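Local coordinates for DUF1780 domain-containing protein (Pseudomonas aeruginosa, PDB 1Y0K) that is of unknown function but belongs to a family of putative endonucleases in the PD-(D/E)XK nuclease clan, at residues 42-50 with 58-66; 33-41 with 173-182. All coordinates share one frame; numbering follows the deposited sequence. Where two conformers were deposited one is given.

Interaction 1 of 2, residues 42-50 with 58-66; sequences NVPYRQEDF and PDVLFKGAG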
loop_
_atom_site.group_PDB
_atom_site.type_symbol
_atom_site.label_atom_id
_atom_site.label_comp_id
_atom_site.label_asym_id
_atom_site.label_seq_id
_atom_site.Cartn_x
_atom_site.Cartn_y
_atom_site.Cartn_z
ATOM N N ASN A 42 -12.459 6.221 -1.378
ATOM C CA ASN A 42 -13.565 6.908 -2.036
ATOM C C ASN A 42 -13.122 8.264 -2.601
ATOM O O ASN A 42 -13.781 9.291 -2.410
ATOM C CB ASN A 42 -14.751 7.043 -1.063
ATOM C CG ASN A 42 -16.056 7.346 -1.762
ATOM O OD1 ASN A 42 -16.232 7.043 -2.941
ATOM N ND2 ASN A 42 -16.991 7.938 -1.029
ATOM N N VAL A 43 -11.979 8.256 -3.286
ATOM C CA VAL A 43 -11.436 9.448 -3.914
ATOM C C VAL A 43 -11.736 9.327 -5.407
ATOM O O VAL A 43 -11.262 8.393 -6.062
ATOM C CB VAL A 43 -9.900 9.571 -3.668
ATOM C CG1 VAL A 43 -9.300 10.693 -4.509
ATOM C CG2 VAL A 43 -9.606 9.776 -2.183
ATOM N N PRO A 44 -12.551 10.252 -5.945
ATOM C CA PRO A 44 -12.913 10.203 -7.371
ATOM C C PRO A 44 -11.722 10.378 -8.313
ATOM O O PRO A 44 -10.785 11.123 -8.018
ATOM C CB PRO A 44 -13.887 11.372 -7.542
ATOM C CG PRO A 44 -13.677 12.246 -6.347
ATOM C CD PRO A 44 -13.179 11.383 -5.239
ATOM N N TYR A 45 -11.769 9.693 -9.450
ATOM C CA TYR A 45 -10.731 9.839 -10.457
ATOM C C TYR A 45 -11.285 9.564 -11.846
ATOM O O TYR A 45 -12.293 8.867 -12.003
ATOM C CB TYR A 45 -9.551 8.899 -10.158
ATOM C CG TYR A 45 -9.869 7.415 -10.189
ATOM C CD1 TYR A 45 -9.796 6.697 -11.382
ATOM C CD2 TYR A 45 -10.210 6.724 -9.021
ATOM C CE1 TYR A 45 -10.065 5.340 -11.422
ATOM C CE2 TYR A 45 -10.492 5.356 -9.051
ATOM C CZ TYR A 45 -10.417 4.675 -10.257
ATOM O OH TYR A 45 -10.675 3.326 -10.310
ATOM N N ARG A 46 -10.624 10.127 -12.845
ATOM C CA ARG A 46 -10.866 9.749 -14.224
ATOM C C ARG A 46 -9.588 9.080 -14.705
ATOM O O ARG A 46 -8.517 9.313 -14.139
ATOM C CB ARG A 46 -11.206 10.974 -15.072
ATOM C CG ARG A 46 -12.421 11.761 -14.589
ATOM C CD ARG A 46 -12.829 12.831 -15.597
ATOM N NE ARG A 46 -13.093 12.255 -16.917
ATOM C CZ ARG A 46 -14.269 11.777 -17.314
ATOM N NH1 ARG A 46 -15.319 11.811 -16.501
ATOM N NH2 ARG A 46 -14.397 11.266 -18.533
ATOM N N GLN A 47 -9.689 8.250 -15.737
ATOM C CA GLN A 47 -8.535 7.484 -16.205
ATOM C C GLN A 47 -7.366 8.377 -16.613
ATOM O O GLN A 47 -6.205 8.028 -16.392
ATOM C CB GLN A 47 -8.926 6.576 -17.375
ATOM C CG GLN A 47 -8.050 5.352 -17.508
ATOM C CD GLN A 47 -8.160 4.431 -16.302
ATOM O OE1 GLN A 47 -9.260 4.155 -15.802
ATOM N NE2 GLN A 47 -7.020 3.961 -15.822
ATOM N N GLU A 48 -7.688 9.527 -17.205
ATOM C CA GLU A 48 -6.702 10.517 -17.651
ATOM C C GLU A 48 -5.906 11.157 -16.502
ATOM O O GLU A 48 -4.865 11.780 -16.736
ATOM C CB GLU A 48 -7.395 11.616 -18.469
ATOM C CG GLU A 48 -8.650 12.179 -17.809
ATOM C CD GLU A 48 -9.957 11.500 -18.271
ATOM O OE1 GLU A 48 -9.987 10.263 -18.528
ATOM O OE2 GLU A 48 -10.973 12.226 -18.369
ATOM N N ASP A 49 -6.391 11.011 -15.268
ATOM C CA ASP A 49 -5.705 11.578 -14.106
ATOM C C ASP A 49 -4.366 10.916 -13.757
ATOM O O ASP A 49 -3.571 11.502 -13.031
ATOM C CB ASP A 49 -6.596 11.567 -12.865
ATOM C CG ASP A 49 -7.827 12.445 -13.006
ATOM O OD1 ASP A 49 -7.785 13.437 -13.767
ATOM O OD2 ASP A 49 -8.830 12.145 -12.323
ATOM N N PHE A 50 -4.132 9.696 -14.236
ATOM C CA PHE A 50 -2.876 8.996 -13.951
ATOM C C PHE A 50 -1.851 9.251 -15.047
ATOM O O PHE A 50 -2.180 9.202 -16.236
ATOM C CB PHE A 50 -3.119 7.495 -13.799
ATOM C CG PHE A 50 -4.168 7.162 -12.792
ATOM C CD1 PHE A 50 -5.477 6.911 -13.189
ATOM C CD2 PHE A 50 -3.858 7.142 -11.436
ATOM C CE1 PHE A 50 -6.454 6.626 -12.256
ATOM C CE2 PHE A 50 -4.825 6.858 -10.498
ATOM C CZ PHE A 50 -6.128 6.600 -10.905
ATOM N N PRO A 58 8.840 9.119 -8.763
ATOM C CA PRO A 58 7.940 8.022 -8.388
ATOM C C PRO A 58 7.500 7.177 -9.589
ATOM O O PRO A 58 8.154 7.203 -10.637
ATOM C CB PRO A 58 6.748 8.766 -7.787
ATOM C CG PRO A 58 6.671 10.032 -8.622
ATOM C CD PRO A 58 8.101 10.382 -8.966
ATOM N N ASP A 59 6.396 6.441 -9.434
ATOM C CA ASP A 59 5.872 5.573 -10.496
ATOM C C ASP A 59 4.638 6.143 -11.168
ATOM O O ASP A 59 4.510 6.087 -12.398
ATOM C CB ASP A 59 5.532 4.184 -9.948
ATOM C CG ASP A 59 6.745 3.466 -9.390
ATOM O OD1 ASP A 59 7.767 3.347 -10.109
ATOM O OD2 ASP A 59 6.676 3.013 -8.229
ATOM N N VAL A 60 3.725 6.666 -10.357
ATOM C CA VAL A 60 2.431 7.121 -10.839
ATOM C C VAL A 60 2.103 8.481 -10.249
ATOM O O VAL A 60 2.077 8.648 -9.023
ATOM C CB VAL A 60 1.307 6.107 -10.477
ATOM C CG1 VAL A 60 -0.065 6.638 -10.896
ATOM C CG2 VAL A 60 1.580 4.735 -11.109
ATOM N N LEU A 61 1.850 9.454 -11.127
ATOM C CA LEU A 61 1.385 10.770 -10.704
ATOM C C LEU A 61 -0.136 10.815 -10.687
ATOM O O LEU A 61 -0.788 10.345 -11.615
ATOM C CB LEU A 61 1.923 11.877 -11.629
ATOM C CG LEU A 61 3.437 11.904 -11.911
ATOM C CD1 LEU A 61 3.781 12.950 -12.975
ATOM C CD2 LEU A 61 4.228 12.177 -10.645
ATOM N N PHE A 62 -0.693 11.376 -9.622
ATOM C CA PHE A 62 -2.141 11.597 -9.545
ATOM C C PHE A 62 -2.421 12.820 -8.699
ATOM O O PHE A 62 -2.170 12.811 -7.497
ATOM C CB PHE A 62 -2.850 10.375 -8.936
ATOM C CG PHE A 62 -4.308 10.610 -8.637
ATOM C CD1 PHE A 62 -5.252 10.553 -9.657
ATOM C CD2 PHE A 62 -4.736 10.893 -7.347
ATOM C CE1 PHE A 62 -6.611 10.792 -9.391
ATOM C CE2 PHE A 62 -6.094 11.120 -7.068
ATOM C CZ PHE A 62 -7.030 11.072 -8.091
ATOM N N LYS A 63 -2.947 13.872 -9.328
ATOM C CA LYS A 63 -3.382 15.094 -8.622
ATOM C C LYS A 63 -2.460 15.552 -7.477
ATOM O O LYS A 63 -2.890 15.725 -6.320
ATOM C CB LYS A 63 -4.814 14.929 -8.110
ATOM C CG LYS A 63 -5.817 14.629 -9.205
ATOM C CD LYS A 63 -7.235 14.537 -8.644
ATOM C CE LYS A 63 -8.222 14.286 -9.779
ATOM N NZ LYS A 63 -9.639 14.549 -9.393
ATOM N N GLY A 64 -1.192 15.736 -7.803
ATOM C CA GLY A 64 -0.235 16.232 -6.831
ATOM C C GLY A 64 0.494 15.135 -6.070
ATOM O O GLY A 64 1.568 15.387 -5.515
ATOM N N ALA A 65 -0.093 13.936 -6.025
ATOM C CA ALA A 65 0.584 12.773 -5.431
ATOM C C ALA A 65 1.652 12.232 -6.366
ATOM O O ALA A 65 1.486 12.242 -7.583
ATOM C CB ALA A 65 -0.418 11.663 -5.071
ATOM N N GLY A 66 2.750 11.768 -5.781
ATOM C CA GLY A 66 3.805 11.099 -6.530
ATOM C C GLY A 66 3.900 9.703 -5.943
ATOM O O GLY A 66 4.697 9.445 -5.043
HETATM O O HOH W 1 -10.216 13.386 -7.039
HETATM O O HOH W 2 -3.609 13.997 -12.004
HETATM O O HOH W 3 -10.824 13.788 -11.762
#
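With its CG opposite the backbone N (chi1 171°), Phe62 carries its ring across to the 42-50 loop, where CB of Asp49 lies at the ring edge, 3.6 Å from Phe62 CE1. Tyr45 CB reaches the same CE1 and Val43 CG1 approaches CE2, while the carbonyl O of Pro44 lies in the ring plane beyond CZ. The Phe50 ring is near parallel to that of Phe62, the planes 24° apart, but with centroids 5.3 Å apart the two barely overlap.

Lys63 CG lies over the centre of the Phe62 ring, and the chain, extended beyond it, carries NZ to the loop. One water links NZ to Pro44 O, another links it to Asp49 OD2, and the direct salt bridge from Lys63 NZ to Asp49 OD2 is long at 3.9 Å. A third water joins Lys63 N to Asp49 O. The Asp49 torsion (chi1 -64°) sets its carboxylate where OD2 also accepts a nearly straight bond of 2.8 Å from Arg46 N, coming from above the carboxylate plane.

No direct hydrogen bond crosses between the segments; the loop is held to the type I' hairpin by apolar contact, bridging waters and a long ion pair, and Lys63 probably stabilises the Asp49 carboxylate mostly through solvent.

Interaction 2 of 2, residues 33-41 with 173-182; sequences VCQRFLEAL and SMVGPTFARV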
loop_
_atom_site.group_PDB
_atom_site.type_symbol
_atom_site.label_atom_id
_atom_site.label_comp_id
_atom_site.label_asym_id
_atom_site.label_seq_id
_atom_site.Cartn_x
_atom_site.Cartn_y
_atom_site.Cartn_z
ATOM N N VAL A 33 -2.701 -0.625 -8.616
ATOM C CA VAL A 33 -2.587 -0.458 -7.155
ATOM C C VAL A 33 -3.127 0.913 -6.722
ATOM O O VAL A 33 -3.900 1.020 -5.760
ATOM C CB VAL A 33 -1.135 -0.633 -6.666
ATOM C CG1 VAL A 33 -1.007 -0.234 -5.201
ATOM C CG2 VAL A 33 -0.688 -2.090 -6.848
ATOM N N CYS A 34 -2.712 1.956 -7.432
ATOM C CA CYS A 34 -3.191 3.307 -7.148
ATOM C C CYS A 34 -4.716 3.378 -7.259
ATOM O O CYS A 34 -5.367 3.957 -6.400
ATOM C CB CYS A 34 -2.527 4.323 -8.082
ATOM S SG CYS A 34 -0.738 4.468 -7.795
ATOM N N GLN A 35 -5.286 2.795 -8.310
ATOM C CA GLN A 35 -6.749 2.814 -8.447
ATOM C C GLN A 35 -7.444 2.119 -7.284
ATOM O O GLN A 35 -8.418 2.643 -6.750
ATOM C CB GLN A 35 -7.185 2.182 -9.763
ATOM C CG GLN A 35 -6.968 3.075 -10.966
ATOM C CD GLN A 35 -7.594 2.480 -12.213
ATOM O OE1 GLN A 35 -8.784 2.154 -12.234
ATOM N NE2 GLN A 35 -6.804 2.327 -13.244
ATOM N N ARG A 36 -6.944 0.947 -6.888
ATOM C CA ARG A 36 -7.537 0.196 -5.761
ATOM C C ARG A 36 -7.489 1.020 -4.473
ATOM O O ARG A 36 -8.443 1.041 -3.688
ATOM C CB ARG A 36 -6.824 -1.150 -5.552
ATOM C CG ARG A 36 -6.904 -2.160 -6.742
ATOM C CD ARG A 36 -8.353 -2.540 -7.186
ATOM N NE ARG A 36 -9.086 -1.523 -7.956
ATOM C CZ ARG A 36 -8.818 -1.143 -9.209
ATOM N NH1 ARG A 36 -9.575 -0.222 -9.802
ATOM N NH2 ARG A 36 -7.791 -1.649 -9.879
ATOM N N PHE A 37 -6.370 1.710 -4.265
ATOM C CA PHE A 37 -6.186 2.566 -3.084
ATOM C C PHE A 37 -7.165 3.741 -3.093
ATOM O O PHE A 37 -7.825 4.021 -2.087
ATOM C CB PHE A 37 -4.725 3.047 -3.062
ATOM C CG PHE A 37 -4.391 4.003 -1.953
ATOM C CD1 PHE A 37 -4.518 3.625 -0.620
ATOM C CD2 PHE A 37 -3.875 5.264 -2.249
ATOM C CE1 PHE A 37 -4.170 4.495 0.403
ATOM C CE2 PHE A 37 -3.529 6.153 -1.233
ATOM C CZ PHE A 37 -3.673 5.757 0.108
ATOM N N LEU A 38 -7.277 4.424 -4.228
ATOM C CA LEU A 38 -8.197 5.561 -4.341
ATOM C C LEU A 38 -9.650 5.106 -4.146
ATOM O O LEU A 38 -10.439 5.796 -3.498
ATOM C CB LEU A 38 -8.016 6.283 -5.690
ATOM C CG LEU A 38 -6.653 6.966 -5.895
ATOM C CD1 LEU A 38 -6.545 7.476 -7.329
ATOM C CD2 LEU A 38 -6.405 8.085 -4.889
ATOM N N GLU A 39 -9.988 3.942 -4.709
ATOM C CA GLU A 39 -11.309 3.341 -4.498
ATOM C C GLU A 39 -11.575 3.036 -3.025
ATOM O O GLU A 39 -12.671 3.288 -2.534
ATOM C CB GLU A 39 -11.492 2.096 -5.365
ATOM C CG GLU A 39 -11.592 2.455 -6.829
ATOM C CD GLU A 39 -11.553 1.243 -7.722
ATOM O OE1 GLU A 39 -11.443 0.116 -7.197
ATOM O OE2 GLU A 39 -11.621 1.428 -8.955
ATOM N N ALA A 40 -10.563 2.538 -2.321
ATOM C CA ALA A 40 -10.664 2.297 -0.877
ATOM C C ALA A 40 -10.989 3.569 -0.105
ATOM O O ALA A 40 -11.746 3.533 0.865
ATOM C CB ALA A 40 -9.383 1.682 -0.348
ATOM N N LEU A 41 -10.419 4.688 -0.545
ATOM C CA LEU A 41 -10.592 5.960 0.144
ATOM C C LEU A 41 -11.747 6.779 -0.399
ATOM O O LEU A 41 -11.969 7.900 0.067
ATOM C CB LEU A 41 -9.310 6.795 0.073
ATOM C CG LEU A 41 -8.038 6.154 0.629
ATOM C CD1 LEU A 41 -6.930 7.199 0.678
ATOM C CD2 LEU A 41 -8.291 5.588 2.000
ATOM N N SER A 173 1.427 4.817 2.686
ATOM C CA SER A 173 0.119 4.185 2.747
ATOM C C SER A 173 0.250 2.721 2.366
ATOM O O SER A 173 1.199 2.336 1.676
ATOM C CB SER A 173 -0.860 4.880 1.802
ATOM O OG SER A 173 -0.953 6.268 2.074
HETATM N N MSE A 174 -0.709 1.914 2.828
HETATM C CA MSE A 174 -0.807 0.502 2.459
HETATM C C MSE A 174 -2.186 0.193 1.893
HETATM O O MSE A 174 -3.199 0.758 2.315
HETATM C CB MSE A 174 -0.613 -0.411 3.673
HETATM C CG MSE A 174 0.716 -0.336 4.398
HETATM SE SE MSE A 174 0.637 -1.432 5.883
HETATM C CE MSE A 174 -0.653 -0.702 6.818
ATOM N N VAL A 175 -2.219 -0.728 0.947
ATOM C CA VAL A 175 -3.486 -1.260 0.450
ATOM C C VAL A 175 -3.296 -2.742 0.155
ATOM O O VAL A 175 -2.227 -3.169 -0.256
ATOM C CB VAL A 175 -4.000 -0.486 -0.798
ATOM C CG1 VAL A 175 -3.046 -0.635 -1.995
ATOM C CG2 VAL A 175 -5.429 -0.946 -1.185
ATOM N N GLY A 176 -4.338 -3.528 0.394
ATOM C CA GLY A 176 -4.329 -4.934 0.016
ATOM C C GLY A 176 -5.759 -5.380 -0.188
ATOM O O GLY A 176 -6.678 -4.580 -0.081
ATOM N N PRO A 177 -5.962 -6.671 -0.483
ATOM C CA PRO A 177 -7.332 -7.125 -0.697
ATOM C C PRO A 177 -8.234 -6.913 0.526
ATOM O O PRO A 177 -9.448 -6.732 0.370
ATOM C CB PRO A 177 -7.161 -8.615 -1.039
ATOM C CG PRO A 177 -5.718 -8.724 -1.543
ATOM C CD PRO A 177 -4.969 -7.740 -0.684
ATOM N N THR A 178 -7.661 -6.890 1.728
ATOM C CA THR A 178 -8.493 -6.802 2.940
ATOM C C THR A 178 -8.645 -5.408 3.546
ATOM O O THR A 178 -9.536 -5.196 4.363
ATOM C CB THR A 178 -7.997 -7.738 4.056
ATOM O OG1 THR A 178 -6.665 -7.364 4.433
ATOM C CG2 THR A 178 -7.997 -9.194 3.572
ATOM N N PHE A 179 -7.778 -4.465 3.174
ATOM C CA PHE A 179 -7.781 -3.169 3.866
ATOM C C PHE A 179 -6.953 -2.117 3.145
ATOM O O PHE A 179 -6.183 -2.436 2.246
ATOM C CB PHE A 179 -7.251 -3.327 5.297
ATOM C CG PHE A 179 -5.748 -3.316 5.391
ATOM C CD1 PHE A 179 -5.081 -2.175 5.837
ATOM C CD2 PHE A 179 -5.005 -4.425 5.005
ATOM C CE1 PHE A 179 -3.692 -2.147 5.918
ATOM C CE2 PHE A 179 -3.599 -4.412 5.082
ATOM C CZ PHE A 179 -2.947 -3.268 5.536
ATOM N N ALA A 180 -7.133 -0.863 3.556
ATOM C CA ALA A 180 -6.241 0.234 3.168
ATOM C C ALA A 180 -6.036 1.137 4.378
ATOM O O ALA A 180 -6.915 1.259 5.243
ATOM C CB ALA A 180 -6.821 1.009 2.014
ATOM N N ARG A 181 -4.858 1.743 4.463
ATOM C CA ARG A 181 -4.579 2.679 5.537
ATOM C C ARG A 181 -3.499 3.657 5.104
ATOM O O ARG A 181 -2.484 3.257 4.530
ATOM C CB ARG A 181 -4.124 1.936 6.799
ATOM C CG ARG A 181 -3.781 2.864 7.966
ATOM C CD ARG A 181 -3.316 2.063 9.187
ATOM N NE ARG A 181 -2.894 2.949 10.270
ATOM C CZ ARG A 181 -3.698 3.400 11.235
ATOM N NH1 ARG A 181 -4.972 3.024 11.295
ATOM N NH2 ARG A 181 -3.219 4.218 12.162
ATOM N N VAL A 182 -3.733 4.934 5.380
ATOM C CA VAL A 182 -2.674 5.939 5.275
ATOM C C VAL A 182 -1.925 5.912 6.616
ATOM O O VAL A 182 -2.512 6.218 7.669
ATOM C CB VAL A 182 -3.267 7.351 5.001
ATOM C CG1 VAL A 182 -2.155 8.408 4.964
ATOM C CG2 VAL A 182 -4.066 7.352 3.690
#
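Phe37 packs its ring from helix 26-40 against the beta-hairpin formed by strands 171-175 and 179-185, in an alpha/beta layer packing in which the helix lies across the mixed central sheet. The helix segment runs almost perpendicular to both strands, at 96° to 173-175 and 84° to 179-182, with its axis 8.9 and 8.7 Å from theirs.

The ring tip does most of the touching. Phe37 CZ comes within 3.4 Å of both CB and OG of Ser173. Near the plane of the ring, its edge meets Ala180 CB and Val182 CG2. Leu41 CG, just after Ala40 in the chain, lies over one face, offset toward the rim. Having CG of Phe37 opposite the backbone N (chi1 177°) is what swings the ring toward the strands.

Val175 slots in beside this ring with its two methyls divided: CG1 lies 3.8 Å from Val33 CG1, and CG2 sits by the backbone of Phe37, 4.1 Å from CA. Its CB approaches Phe37 CD1. Farther along the chain, Leu41 CD1 meets Val182 CG2, the two side chains crossing at about a right angle.

Beyond the pair of segments, Leu142 of the neighbouring strand 140-146 touches both Val33 and Phe37, and Leu193 of helix 191-194 packs on Phe37, Ser173 and Val182, so the contact belongs to a continuous hydrophobic core. At the last helical turn the two methyls meet directly, Ala40 CB 3.5 Å from Ala180 CB.

In the fold
Interaction 2 is the buried contact, centred about 6 Å from the centre of the chain, whereas interaction 1, about 15 Å out, is only partly buried. Both reach the same mixed sheet: 58-66 supplies strands near the 50-51 edge, and 173-182 supplies two strands farther across. The loop 42-50 continues from helix 26-40, which carries 33-41, and Tyr45 OH hydrogen-bonds back to Glu39 of that helix. Chemistry follows position. Neither contact has a direct hydrogen bond between its segments, yet the outer one combines aromatic packing with bridging waters and a long salt bridge, while the inner one is mostly apolar, with one phenylalanine at its middle.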